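Local coordinates for magnesium and cobalt efflux protein CorC (Neisseria meningitidis serogroup B, PDB 3OI8) that probably takes part in magnesium and cobalt ion transport, the fragment here holding its N-terminal helices and a pair of CBS domains that bind adenosine, at residues A[7-10]-A[11-15]; A[33-36]-A[37-40]; A[102-105]-A[106-109]; A[121-124]-A[125-129]. All coordinates share one frame; numbering follows the deposited sequence.

Contact 1. Residues A[7-10]-A[11-15]; sequences DVLN and LLRQA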
ATOM      1  N   ASP A   7      17.614 -11.188  23.105  1.00 26.91           N
ATOM      2  CA  ASP A   7      16.885 -11.647  24.285  1.00 37.46           C
ATOM      3  C   ASP A   7      15.389 -11.664  23.988  1.00 38.96           C
ATOM      4  O   ASP A   7      14.673 -12.570  24.414  1.00 34.96           O
ATOM      5  CB  ASP A   7      17.207 -10.782  25.513  1.00 38.29           C
ATOM      6  CG  ASP A   7      18.700 -10.759  25.835  1.00 41.58           C
ATOM      7  OD1 ASP A   7      19.275 -11.841  26.093  1.00 32.82           O
ATOM      8  OD2 ASP A   7      19.303  -9.658  25.809  1.00 44.61           O
ATOM      9  N   VAL A   8      14.928 -10.674  23.231  1.00 35.98           N
ATOM     10  CA  VAL A   8      13.519 -10.596  22.847  1.00 31.53           C
ATOM     11  C   VAL A   8      13.162 -11.764  21.923  1.00 27.21           C
ATOM     12  O   VAL A   8      12.144 -12.429  22.112  1.00 37.09           O
ATOM     13  CB  VAL A   8      13.212  -9.249  22.118  1.00 34.09           C
ATOM     14  CG1 VAL A   8      11.798  -9.254  21.574  1.00 30.23           C
ATOM     15  CG2 VAL A   8      13.420  -8.069  23.061  1.00 34.57           C
ATOM     16  N   LEU A   9      14.020 -12.015  20.934  1.00 32.58           N
ATOM     17  CA  LEU A   9      13.874 -13.172  20.053  1.00 37.55           C
ATOM     18  C   LEU A   9      13.766 -14.485  20.831  1.00 38.73           C
ATOM     19  O   LEU A   9      12.860 -15.282  20.581  1.00 34.86           O
ATOM     20  CB  LEU A   9      15.032 -13.245  19.051  1.00 41.86           C
ATOM     21  CG  LEU A   9      14.817 -12.552  17.708  1.00 50.82           C
ATOM     22  CD1 LEU A   9      16.074 -12.612  16.843  1.00 52.27           C
ATOM     23  CD2 LEU A   9      13.636 -13.183  16.980  1.00 53.30           C
ATOM     24  N   ASN A  10      14.688 -14.719  21.765  1.00 37.34           N
ATOM     25  CA  ASN A  10      14.609 -15.911  22.623  1.00 43.69           C
ATOM     26  C   ASN A  10      13.274 -15.976  23.344  1.00 46.46           C
ATOM     27  O   ASN A  10      12.616 -17.022  23.393  1.00 45.76           O
ATOM     28  CB  ASN A  10      15.742 -15.931  23.668  1.00 38.22           C
ATOM     29  CG  ASN A  10      17.096 -16.176  23.054  1.00 51.47           C
ATOM     30  OD1 ASN A  10      17.207 -16.494  21.867  1.00 53.17           O
ATOM     31  ND2 ASN A  10      18.147 -16.023  23.859  1.00 55.88           N
ATOM     32  N   LEU A  11      12.894 -14.847  23.927  1.00 47.45           N
ATOM     33  CA  LEU A  11      11.630 -14.719  24.641  1.00 46.80           C
ATOM     34  C   LEU A  11      10.458 -15.142  23.744  1.00 45.05           C
ATOM     35  O   LEU A  11       9.602 -15.924  24.142  1.00 49.01           O
ATOM     36  CB  LEU A  11      11.454 -13.261  25.053  1.00 64.70           C
ATOM     37  CG  LEU A  11      10.189 -12.866  25.800  1.00 74.16           C
ATOM     38  CD1 LEU A  11      10.474 -12.943  27.283  1.00 74.06           C
ATOM     39  CD2 LEU A  11       9.752 -11.458  25.400  1.00 67.73           C
ATOM     40  N   LEU A  12      10.440 -14.630  22.520  1.00 40.50           N
ATOM     41  CA  LEU A  12       9.353 -14.932  21.597  1.00 43.06           C
ATOM     42  C   LEU A  12       9.407 -16.360  21.048  1.00 44.67           C
ATOM     43  O   LEU A  12       8.369 -17.019  20.929  1.00 42.39           O
ATOM     44  CB  LEU A  12       9.336 -13.928  20.456  1.00 29.45           C
ATOM     45  CG  LEU A  12       9.063 -12.488  20.905  1.00 38.27           C
ATOM     46  CD1 LEU A  12       9.366 -11.522  19.779  1.00 39.09           C
ATOM     47  CD2 LEU A  12       7.642 -12.310  21.431  1.00 33.75           C
ATOM     48  N   ARG A  13      10.606 -16.820  20.695  1.00 43.57           N
ATOM     49  CA  ARG A  13      10.779 -18.189  20.224  1.00 44.02           C
ATOM     50  C   ARG A  13      10.341 -19.153  21.314  1.00 49.65           C
ATOM     51  O   ARG A  13       9.796 -20.231  21.031  1.00 47.71           O
ATOM     52  CB  ARG A  13      12.227 -18.453  19.819  1.00 48.56           C
ATOM     53  CG  ARG A  13      12.431 -18.366  18.328  1.00 50.75           C
ATOM     54  CD  ARG A  13      13.837 -17.967  17.962  1.00 52.52           C
ATOM     55  NE  ARG A  13      13.840 -17.281  16.673  1.00 61.55           N
ATOM     56  CZ  ARG A  13      14.936 -16.925  16.011  1.00 65.19           C
ATOM     57  NH1 ARG A  13      16.133 -17.201  16.513  1.00 60.41           N
ATOM     58  NH2 ARG A  13      14.831 -16.301  14.841  1.00 62.00           N
ATOM     59  N   GLN A  14      10.560 -18.744  22.560  1.00 50.15           N
ATOM     60  CA  GLN A  14      10.131 -19.529  23.712  1.00 51.49           C
ATOM     61  C   GLN A  14       8.610 -19.646  23.758  1.00 47.09           C
ATOM     62  O   GLN A  14       8.069 -20.743  23.916  1.00 56.43           O
ATOM     63  CB  GLN A  14      10.641 -18.903  25.012  1.00 66.39           C
ATOM     64  CG  GLN A  14      10.357 -19.740  26.251  1.00 82.88           C
ATOM     65  CD  GLN A  14       9.933 -18.903  27.446  1.00 90.10           C
ATOM     66  OE1 GLN A  14       8.800 -18.419  27.508  1.00 94.68           O
ATOM     67  NE2 GLN A  14      10.839 -18.735  28.405  1.00 86.25           N
ATOM     68  N   ALA A  15       7.913 -18.520  23.620  1.00 44.76           N
ATOM     69  CA  ALA A  15       6.451 -18.532  23.706  1.00 44.15           C
ATOM     70  C   ALA A  15       5.865 -19.413  22.607  1.00 47.52           C
ATOM     71  O   ALA A  15       4.955 -20.215  22.853  1.00 47.26           O
ATOM     72  CB  ALA A  15       5.894 -17.123  23.629  1.00 44.40           C
TER

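Contact 2. Residues A[33-36]-A[37-40]; sequences LDFS and DLEV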
ATOM      1  N   LEU A  33      10.375  -6.922  14.418  1.00 26.62           N
ATOM      2  CA  LEU A  33      11.611  -6.677  15.136  1.00 36.23           C
ATOM      3  C   LEU A  33      12.744  -6.269  14.211  1.00 33.91           C
ATOM      4  O   LEU A  33      13.503  -5.353  14.524  1.00 34.01           O
ATOM      5  CB  LEU A  33      12.021  -7.928  15.896  1.00 35.05           C
ATOM      6  CG  LEU A  33      11.727  -7.843  17.386  1.00 43.93           C
ATOM      7  CD1 LEU A  33      12.113  -9.151  18.054  1.00 42.63           C
ATOM      8  CD2 LEU A  33      12.494  -6.685  17.976  1.00 41.02           C
ATOM      9  N   ASP A  34      12.864  -6.973  13.086  1.00 37.72           N
ATOM     10  CA  ASP A  34      13.906  -6.695  12.100  1.00 42.79           C
ATOM     11  C   ASP A  34      13.659  -5.347  11.433  1.00 37.52           C
ATOM     12  O   ASP A  34      14.587  -4.587  11.154  1.00 40.27           O
ATOM     13  CB  ASP A  34      13.944  -7.799  11.045  1.00 54.68           C
ATOM     14  CG  ASP A  34      14.587  -9.076  11.558  1.00 74.64           C
ATOM     15  OD1 ASP A  34      15.567  -8.984  12.331  1.00 80.16           O
ATOM     16  OD2 ASP A  34      14.119 -10.174  11.180  1.00 82.14           O
ATOM     17  N   PHE A  35      12.388  -5.062  11.191  1.00 29.00           N
ATOM     18  CA  PHE A  35      11.952  -3.827  10.555  1.00 32.32           C
ATOM     19  C   PHE A  35      12.348  -2.606  11.389  1.00 33.61           C
ATOM     20  O   PHE A  35      12.671  -1.543  10.847  1.00 31.79           O
ATOM     21  CB  PHE A  35      10.433  -3.889  10.367  1.00 27.93           C
ATOM     22  CG  PHE A  35       9.848  -2.738   9.599  1.00 33.35           C
ATOM     23  CD1 PHE A  35       9.774  -2.778   8.210  1.00 30.55           C
ATOM     24  CD2 PHE A  35       9.305  -1.648  10.268  1.00 37.02           C
ATOM     25  CE1 PHE A  35       9.196  -1.724   7.497  1.00 29.82           C
ATOM     26  CE2 PHE A  35       8.720  -0.584   9.563  1.00 37.55           C
ATOM     27  CZ  PHE A  35       8.661  -0.626   8.182  1.00 27.41           C
ATOM     28  N   SER A  36      12.357  -2.780  12.708  1.00 27.33           N
ATOM     29  CA  SER A  36      12.612  -1.688  13.646  1.00 25.60           C
ATOM     30  C   SER A  36      14.054  -1.208  13.575  1.00 31.42           C
ATOM     31  O   SER A  36      14.389  -0.146  14.100  1.00 34.59           O
ATOM     32  CB  SER A  36      12.309  -2.142  15.077  1.00 29.68           C
ATOM     33  OG  SER A  36      13.366  -2.951  15.575  1.00 39.25           O
ATOM     34  N   ASP A  37      14.911  -2.004  12.950  1.00 28.72           N
ATOM     35  CA  ASP A  37      16.316  -1.642  12.819  1.00 31.20           C
ATOM     36  C   ASP A  37      16.602  -0.875  11.524  1.00 40.20           C
ATOM     37  O   ASP A  37      17.728  -0.416  11.302  1.00 32.80           O
ATOM     38  CB  ASP A  37      17.198  -2.892  12.882  1.00 44.04           C
ATOM     39  CG  ASP A  37      18.672  -2.562  12.757  1.00 66.78           C
ATOM     40  OD1 ASP A  37      19.156  -1.718  13.545  1.00 75.14           O
ATOM     41  OD2 ASP A  37      19.343  -3.136  11.866  1.00 68.72           O
ATOM     42  N   LEU A  38      15.586  -0.723  10.680  1.00 28.54           N
ATOM     43  CA  LEU A  38      15.818  -0.204   9.339  1.00 26.95           C
ATOM     44  C   LEU A  38      15.543   1.287   9.228  1.00 23.95           C
ATOM     45  O   LEU A  38      14.694   1.844   9.940  1.00 22.73           O
ATOM     46  CB  LEU A  38      14.952  -0.949   8.331  1.00 29.13           C
ATOM     47  CG  LEU A  38      15.084  -2.463   8.198  1.00 32.96           C
ATOM     48  CD1 LEU A  38      14.020  -2.955   7.221  1.00 32.68           C
ATOM     49  CD2 LEU A  38      16.473  -2.860   7.729  1.00 36.39           C
ATOM     50  N   GLU A  39      16.249   1.923   8.304  1.00 27.52           N
ATOM     51  CA  GLU A  39      16.066   3.336   8.046  1.00 30.32           C
ATOM     52  C   GLU A  39      15.664   3.551   6.589  1.00 25.71           C
ATOM     53  O   GLU A  39      15.745   2.632   5.771  1.00 21.69           O
ATOM     54  CB  GLU A  39      17.362   4.101   8.358  1.00 36.22           C
ATOM     55  CG  GLU A  39      17.888   3.868   9.768  1.00 42.25           C
ATOM     56  CD  GLU A  39      19.126   4.694  10.084  1.00 52.30           C
ATOM     57  OE1 GLU A  39      20.033   4.770   9.225  1.00 44.35           O
ATOM     58  OE2 GLU A  39      19.190   5.269  11.197  1.00 58.72           O
ATOM     59  N   VAL A  40      15.237   4.768   6.273  1.00 24.80           N
ATOM     60  CA  VAL A  40      14.887   5.123   4.897  1.00 17.73           C
ATOM     61  C   VAL A  40      15.970   4.663   3.928  1.00 23.74           C
ATOM     62  O   VAL A  40      15.668   4.103   2.887  1.00 28.96           O
ATOM     63  CB  VAL A  40      14.641   6.640   4.759  1.00 25.47           C
ATOM     64  CG1 VAL A  40      14.617   7.049   3.295  1.00 27.12           C
ATOM     65  CG2 VAL A  40      13.335   7.023   5.454  1.00 27.93           C
TER
HETATM   66  O   HOH W   1      12.588   1.089  11.545  1.00 32.60           O

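Contact 3. Residues A[102-105]-A[106-109]; sequences QFHL and KSIL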
ATOM      1  N   GLN A 102      -6.677  20.577 -22.509  1.00 28.05           N
ATOM      2  CA  GLN A 102      -6.668  21.441 -21.329  1.00 25.95           C
ATOM      3  C   GLN A 102      -5.635  21.028 -20.261  1.00 23.77           C
ATOM      4  O   GLN A 102      -5.555  21.652 -19.211  1.00 26.02           O
ATOM      5  CB  GLN A 102      -8.067  21.543 -20.710  1.00 28.31           C
ATOM      6  CG  GLN A 102      -9.068  22.325 -21.563  1.00 36.70           C
ATOM      7  CD  GLN A 102     -10.429  22.437 -20.900  1.00 32.43           C
ATOM      8  OE1 GLN A 102     -11.024  21.432 -20.531  1.00 34.83           O
ATOM      9  NE2 GLN A 102     -10.918  23.660 -20.732  1.00 36.75           N
ATOM     10  N   PHE A 103      -4.831  20.006 -20.549  1.00 26.19           N
ATOM     11  CA  PHE A 103      -3.820  19.531 -19.601  1.00 26.13           C
ATOM     12  C   PHE A 103      -3.008  20.668 -19.009  1.00 28.71           C
ATOM     13  O   PHE A 103      -2.481  21.524 -19.734  1.00 22.12           O
ATOM     14  CB  PHE A 103      -2.884  18.503 -20.247  1.00 24.43           C
ATOM     15  CG  PHE A 103      -1.804  17.991 -19.321  1.00 24.55           C
ATOM     16  CD1 PHE A 103      -2.131  17.285 -18.176  1.00 30.68           C
ATOM     17  CD2 PHE A 103      -0.457  18.205 -19.604  1.00 25.80           C
ATOM     18  CE1 PHE A 103      -1.133  16.798 -17.321  1.00 30.88           C
ATOM     19  CE2 PHE A 103       0.544  17.727 -18.752  1.00 23.48           C
ATOM     20  CZ  PHE A 103       0.200  17.021 -17.612  1.00 30.62           C
ATOM     21  N   HIS A 104      -2.905  20.666 -17.681  1.00 22.56           N
ATOM     22  CA  HIS A 104      -2.132  21.678 -16.968  1.00 18.65           C
ATOM     23  C   HIS A 104      -1.522  20.956 -15.777  1.00 21.32           C
ATOM     24  O   HIS A 104      -2.190  20.718 -14.778  1.00 19.64           O
ATOM     25  CB  HIS A 104      -3.033  22.845 -16.531  1.00 26.53           C
ATOM     26  CG  HIS A 104      -2.302  23.971 -15.862  1.00 37.17           C
ATOM     27  ND1 HIS A 104      -0.931  24.111 -15.919  1.00 43.30           N
ATOM     28  CD2 HIS A 104      -2.756  25.019 -15.132  1.00 35.76           C
ATOM     29  CE1 HIS A 104      -0.571  25.191 -15.247  1.00 38.62           C
ATOM     30  NE2 HIS A 104      -1.659  25.759 -14.758  1.00 42.17           N
ATOM     31  N   LEU A 105      -0.253  20.579 -15.902  1.00 13.16           N
ATOM     32  CA  LEU A 105       0.353  19.700 -14.923  1.00 19.55           C
ATOM     33  C   LEU A 105       0.255  20.296 -13.516  1.00 19.84           C
ATOM     34  O   LEU A 105      -0.041  19.578 -12.562  1.00 20.36           O
ATOM     35  CB  LEU A 105       1.808  19.388 -15.292  1.00 22.98           C
ATOM     36  CG  LEU A 105       2.532  18.389 -14.375  1.00 25.37           C
ATOM     37  CD1 LEU A 105       1.638  17.175 -14.094  1.00 32.69           C
ATOM     38  CD2 LEU A 105       3.865  17.949 -15.001  1.00 24.96           C
ATOM     39  N   LYS A 106       0.490  21.603 -13.390  1.00 18.03           N
ATOM     40  CA  LYS A 106       0.410  22.268 -12.080  1.00 25.09           C
ATOM     41  C   LYS A 106      -0.984  22.177 -11.446  1.00 26.63           C
ATOM     42  O   LYS A 106      -1.125  22.295 -10.223  1.00 21.52           O
ATOM     43  CB  LYS A 106       0.808  23.740 -12.176  1.00 33.76           C
ATOM     44  CG  LYS A 106       2.211  23.988 -12.707  1.00 52.69           C
ATOM     45  CD  LYS A 106       3.270  23.908 -11.620  1.00 58.48           C
ATOM     46  CE  LYS A 106       4.652  24.233 -12.198  1.00 61.32           C
ATOM     47  NZ  LYS A 106       4.629  25.499 -13.001  1.00 58.95           N
ATOM     48  N   SER A 107      -2.013  21.981 -12.268  1.00 17.07           N
ATOM     49  CA  SER A 107      -3.373  21.800 -11.730  1.00 21.62           C
ATOM     50  C   SER A 107      -3.566  20.497 -10.945  1.00 26.29           C
ATOM     51  O   SER A 107      -4.501  20.388 -10.144  1.00 22.78           O
ATOM     52  CB  SER A 107      -4.431  21.866 -12.845  1.00 16.92           C
ATOM     53  OG  SER A 107      -4.456  23.174 -13.412  1.00 31.10           O
ATOM     54  N   ILE A 108      -2.719  19.499 -11.193  1.00 19.19           N
ATOM     55  CA  ILE A 108      -2.903  18.189 -10.546  1.00 22.92           C
ATOM     56  C   ILE A 108      -1.689  17.749  -9.730  1.00 23.88           C
ATOM     57  O   ILE A 108      -1.710  16.706  -9.091  1.00 23.19           O
ATOM     58  CB  ILE A 108      -3.273  17.044 -11.562  1.00 26.74           C
ATOM     59  CG1 ILE A 108      -2.178  16.867 -12.618  1.00 21.02           C
ATOM     60  CG2 ILE A 108      -4.658  17.270 -12.220  1.00 17.85           C
ATOM     61  CD1 ILE A 108      -2.462  15.737 -13.599  1.00 20.52           C
ATOM     62  N   LEU A 109      -0.626  18.540  -9.768  1.00 22.51           N
ATOM     63  CA  LEU A 109       0.589  18.209  -9.042  1.00 22.67           C
ATOM     64  C   LEU A 109       0.361  18.327  -7.542  1.00 30.86           C
ATOM     65  O   LEU A 109      -0.187  19.323  -7.059  1.00 25.87           O
ATOM     66  CB  LEU A 109       1.702  19.177  -9.446  1.00 26.24           C
ATOM     67  CG  LEU A 109       3.115  18.844  -8.995  1.00 28.97           C
ATOM     68  CD1 LEU A 109       3.573  17.590  -9.716  1.00 29.85           C
ATOM     69  CD2 LEU A 109       4.031  20.018  -9.298  1.00 31.38           C
TER

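Contact 4. Residues A[121-124]-A[125-129]; sequences LTAL and LKEFR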
ATOM      1  N   LEU A 121      12.251   3.483   9.464  1.00 27.46           N
ATOM      2  CA  LEU A 121      11.133   2.995   8.670  1.00 28.01           C
ATOM      3  C   LEU A 121       9.840   2.902   9.472  1.00 29.56           C
ATOM      4  O   LEU A 121       8.754   3.091   8.918  1.00 22.13           O
ATOM      5  CB  LEU A 121      11.451   1.651   8.020  1.00 26.97           C
ATOM      6  CG  LEU A 121      12.472   1.621   6.885  1.00 27.92           C
ATOM      7  CD1 LEU A 121      12.436   0.263   6.199  1.00 24.54           C
ATOM      8  CD2 LEU A 121      12.210   2.732   5.877  1.00 23.63           C
ATOM      9  N   THR A 122       9.944   2.608  10.771  1.00 24.46           N
ATOM     10  CA  THR A 122       8.754   2.597  11.627  1.00 29.70           C
ATOM     11  C   THR A 122       8.102   3.977  11.694  1.00 26.07           C
ATOM     12  O   THR A 122       6.881   4.090  11.636  1.00 25.12           O
ATOM     13  CB  THR A 122       9.062   2.122  13.065  1.00 38.31           C
ATOM     14  OG1 THR A 122      10.160   2.878  13.588  1.00 35.91           O
ATOM     15  CG2 THR A 122       9.409   0.641  13.083  1.00 35.59           C
ATOM     16  N   ALA A 123       8.908   5.032  11.815  1.00 22.96           N
ATOM     17  CA  ALA A 123       8.353   6.396  11.785  1.00 23.24           C
ATOM     18  C   ALA A 123       7.783   6.725  10.411  1.00 28.15           C
ATOM     19  O   ALA A 123       6.725   7.346  10.290  1.00 32.72           O
ATOM     20  CB  ALA A 123       9.421   7.432  12.156  1.00 26.32           C
ATOM     21  N   LEU A 124       8.510   6.343   9.367  1.00 26.22           N
ATOM     22  CA  LEU A 124       8.028   6.603   8.016  1.00 26.32           C
ATOM     23  C   LEU A 124       6.695   5.900   7.806  1.00 24.89           C
ATOM     24  O   LEU A 124       5.747   6.487   7.273  1.00 20.74           O
ATOM     25  CB  LEU A 124       9.043   6.145   6.971  1.00 25.98           C
ATOM     26  CG  LEU A 124       8.710   6.510   5.520  1.00 28.43           C
ATOM     27  CD1 LEU A 124       8.515   8.015   5.337  1.00 21.73           C
ATOM     28  CD2 LEU A 124       9.811   6.010   4.617  1.00 33.86           C
ATOM     29  N   LEU A 125       6.615   4.642   8.239  1.00 25.65           N
ATOM     30  CA  LEU A 125       5.395   3.872   8.014  1.00 23.89           C
ATOM     31  C   LEU A 125       4.218   4.536   8.710  1.00 31.75           C
ATOM     32  O   LEU A 125       3.124   4.613   8.151  1.00 35.50           O
ATOM     33  CB  LEU A 125       5.560   2.425   8.476  1.00 25.03           C
ATOM     34  CG  LEU A 125       4.265   1.610   8.485  1.00 28.69           C
ATOM     35  CD1 LEU A 125       3.595   1.641   7.108  1.00 26.41           C
ATOM     36  CD2 LEU A 125       4.565   0.189   8.901  1.00 35.78           C
ATOM     37  N   LYS A 126       4.448   5.029   9.926  1.00 32.35           N
ATOM     38  CA  LYS A 126       3.386   5.668  10.693  1.00 29.91           C
ATOM     39  C   LYS A 126       2.913   6.920   9.983  1.00 33.21           C
ATOM     40  O   LYS A 126       1.710   7.155   9.844  1.00 33.25           O
ATOM     41  CB  LYS A 126       3.854   6.012  12.105  1.00 32.89           C
ATOM     42  CG  LYS A 126       2.761   6.642  12.963  1.00 42.58           C
ATOM     43  CD  LYS A 126       3.054   6.527  14.459  1.00 58.54           C
ATOM     44  CE  LYS A 126       3.889   7.694  14.975  1.00 62.78           C
ATOM     45  NZ  LYS A 126       5.283   7.673  14.459  1.00 65.85           N
ATOM     46  N   GLU A 127       3.865   7.717   9.516  1.00 26.42           N
ATOM     47  CA  GLU A 127       3.542   8.929   8.760  1.00 33.62           C
ATOM     48  C   GLU A 127       2.851   8.674   7.407  1.00 32.16           C
ATOM     49  O   GLU A 127       1.923   9.403   7.037  1.00 32.80           O
ATOM     50  CB  GLU A 127       4.778   9.815   8.620  1.00 35.90           C
ATOM     51  CG  GLU A 127       5.181  10.425   9.957  1.00 46.52           C
ATOM     52  CD  GLU A 127       6.588  10.977   9.962  1.00 55.32           C
ATOM     53  OE1 GLU A 127       7.019  11.543   8.932  1.00 54.73           O
ATOM     54  OE2 GLU A 127       7.263  10.843  11.006  1.00 61.16           O
ATOM     55  N   PHE A 128       3.274   7.635   6.689  1.00 21.59           N
ATOM     56  CA  PHE A 128       2.571   7.252   5.463  1.00 19.98           C
ATOM     57  C   PHE A 128       1.117   6.915   5.783  1.00 32.34           C
ATOM     58  O   PHE A 128       0.211   7.322   5.056  1.00 28.11           O
ATOM     59  CB  PHE A 128       3.214   6.037   4.812  1.00 20.46           C
ATOM     60  CG  PHE A 128       4.380   6.373   3.903  1.00 24.69           C
ATOM     61  CD1 PHE A 128       4.414   7.565   3.209  1.00 25.35           C
ATOM     62  CD2 PHE A 128       5.410   5.469   3.718  1.00 24.52           C
ATOM     63  CE1 PHE A 128       5.473   7.859   2.351  1.00 32.80           C
ATOM     64  CE2 PHE A 128       6.472   5.751   2.867  1.00 22.83           C
ATOM     65  CZ  PHE A 128       6.503   6.950   2.186  1.00 20.70           C
ATOM     66  N   ARG A 129       0.900   6.158   6.857  1.00 30.32           N
ATOM     67  CA  ARG A 129      -0.456   5.707   7.194  1.00 35.30           C
ATOM     68  C   ARG A 129      -1.326   6.887   7.613  1.00 32.60           C
ATOM     69  O   ARG A 129      -2.490   6.971   7.237  1.00 43.37           O
ATOM     70  CB  ARG A 129      -0.435   4.599   8.265  1.00 38.56           C
ATOM     71  CG  ARG A 129      -0.102   3.204   7.708  1.00 37.20           C
ATOM     72  CD  ARG A 129       0.026   2.134   8.800  1.00 47.67           C
ATOM     73  NE  ARG A 129      -1.260   1.723   9.367  1.00 60.74           N
ATOM     74  CZ  ARG A 129      -1.405   1.152  10.564  1.00 70.78           C
ATOM     75  NH1 ARG A 129      -0.344   0.929  11.334  1.00 68.37           N
ATOM     76  NH2 ARG A 129      -2.613   0.808  10.999  1.00 72.21           N
TER

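Contact 1. Residues A[7-10]-A[11-15]
Asp7 and Leu11 meet through the backbone, one helical turn apart: Leu11 N gives its hydrogen to Asp7 O at 2.9 Å. The next residue, Val8, adds side-chain contact to the same spacing. Its carbonyl oxygen accepts from Leu12 N at 2.8 Å, and its CG1 lies 3.8 Å from Leu12 CD1, the two side chains running side by side in the same direction. That methyl reaches forward because it is anti to the backbone N (chi1 173°). Leu9 makes the third bond, with Arg13 N bonded to Leu9 O at 2.7 Å and nearly straight (170° at the hydrogen). Its CD2 sits over one face of the Arg13 guanidinium, toward the rim and 4.0 Å from Arg13 NH2, while the extended arginine carries its charge on to a salt bridge with Glu30 of helix 23-35. Asn10 closes the series, Asn10 O accepting from Gln14 N at 2.8 Å. Val8 and Leu12 both pack on Leu33 of helix 23-35, and Leu11 meets Leu11 of the second subunit. The i to i+4 bonds are those of a regular alpha helix; the packing on helix 23-35 makes it one arm of a helical hairpin, which also meets the second subunit.

Contact 2. Residues A[33-36]-A[37-40]
Phe35 and Leu38 are joined twice, once directly and once through water. Leu38 N donates to Phe35 O at 3.0 Å, approaching from above the carbonyl plane. A single water donates both to Phe35 O at 2.7 Å and to Leu38 O at 2.8 Å, so that the Phe35 oxygen takes two hydrogens. One residue earlier the same spacing recurs, with Asp37 N bonded to Asp34 O at 3.2 Å. Ser36 reaches back to the carbonyl of Leu33: its hydroxyl, held between backbone N and carbonyl carbon (chi1 78°), folds over and Ser36 OG donates to Leu33 O at 2.6 Å. Packing is lighter. Leu38 lays CB and CG against Phe35 O, with CG also 3.7 Å from Asp34 O, and Leu38 CD1 comes within 4.4 Å of Phe35 CD1. The Phe35 ring also reaches Leu121 and Thr122 of helix 121-130, and makes a cation-pi contact with Arg28 of the second subunit. Bonds from i+3 back to i, a serine hydroxyl returned to a helical carbonyl and a type I beta turn from Phe35 to Leu38 together lead the chain out of the helix that ends about here, where the N-terminal helices give way to the CBS region.

Contact 3. Residues A[102-105]-A[106-109]
His104 and Leu105 each offer a carbonyl to an amide three residues on, and the chain winds into a short, weakly bonded helix: Ser107 N donates to His104 O at 2.8 Å, and Ile108 N to Leu105 O at 3.0 Å. Both donors stand above the carbonyl planes, and Leu105 O accepts a second, weak bond from Leu109 N, so one oxygen serves two successive amides. The His104 ring lies against the start of this turn. A chi1 of -176° carries the imidazole forward alongside the next residues, where Ser107 N lies over one of its faces, offset toward the rim. Ser107 OG approaches the ring at CD2, 3.0 Å away, and Lys106 CB lies 3.7 Å from CE1 of His104. The lysine chain then bends away, and its amine forms a long, weak ion pair with Glu55. On the apolar side Ile108 touches two neighbours with different atoms. Its CD1 meets the Phe103 ring at the edge, near the ring plane and 4.1 Å from CE1, whereas its CG1 lies 4.1 Å from Leu105 CD1; in both pairs the side chains cross at about a right angle. One face of the Phe103 ring is occupied by Leu105 N, set over its centre. Beyond the turn, Phe103 and Leu105 both pack on Ile62 of helix 59-69, and Leu105 and Ile108 on Leu88 of strand 84-89. This is a single helical turn, polar outward and apolar inward, packed against that helix and strand in the CBS-pair fold.

Contact 4. Residues A[121-124]-A[125-129]
The Phe128 ring has Leu124 over one face, in a CH-pi contact in which CD1 of the leucine stands 4.1 Å from the ring centroid and 19° off its normal, displaced toward the rim. CG and CD2 lie on the same side but past the rim, with Leu124 CG 3.6 Å from Phe128 CE2. In Leu124 the CG sits beside the carbonyl carbon (chi1 -174°), which extends the isobutyl group forward along the helix to reach a ring one turn later. The backbone joins the same pair, Phe128 N donating to Leu124 O at 2.8 Å. The three preceding residues repeat the i to i+4 pattern: Leu125 N bonds to Leu121 O at 2.7 Å, Lys126 N to Thr122 O, and Glu127 N to Ala123 O at 3.0 Å. Glu127 lies along its own helix, CG 3.5 Å from Ala123 O, and its carboxylate ends in a salt bridge with Lys119. Lys126 NZ forms a salt bridge with Asp24 of the second subunit; its chain bends twice toward the end. At the helix start, Ser120 OG takes a hydrogen bond from Ala123 N. Leu125 and Phe128 pack on Ile154 of helix 151-154, with the Phe128 side chain about 8 Å from that of Asp153, an adenosine-binding residue. An amphipathic helix between strands 114-116 and 135-139 is the crossover of a beta-alpha-beta unit, characteristic of the CBS domain.

Contact 4 is the buried member of the set; the other three are partly buried, each with an exposed polar side. Contacts 1 and 4 are regular alpha helix, held by i to i+4 bonds, whereas contact 2 is a helix end running into a beta turn and contact 3 a short, weakly bonded helical turn, both with mainly i to i+3 bonds. Contacts 1 and 2 share the hairpin of helices 5-17 and 23-35. Contact 2 also abuts contact 4, through a probable hydrogen bond from Leu121 N to Leu38 O. Contacts 1, 2 and 4 touch the second subunit. Contact 3 stands apart, its centre about 53 Å from that of contact 1, and touches no other chain in the assembly.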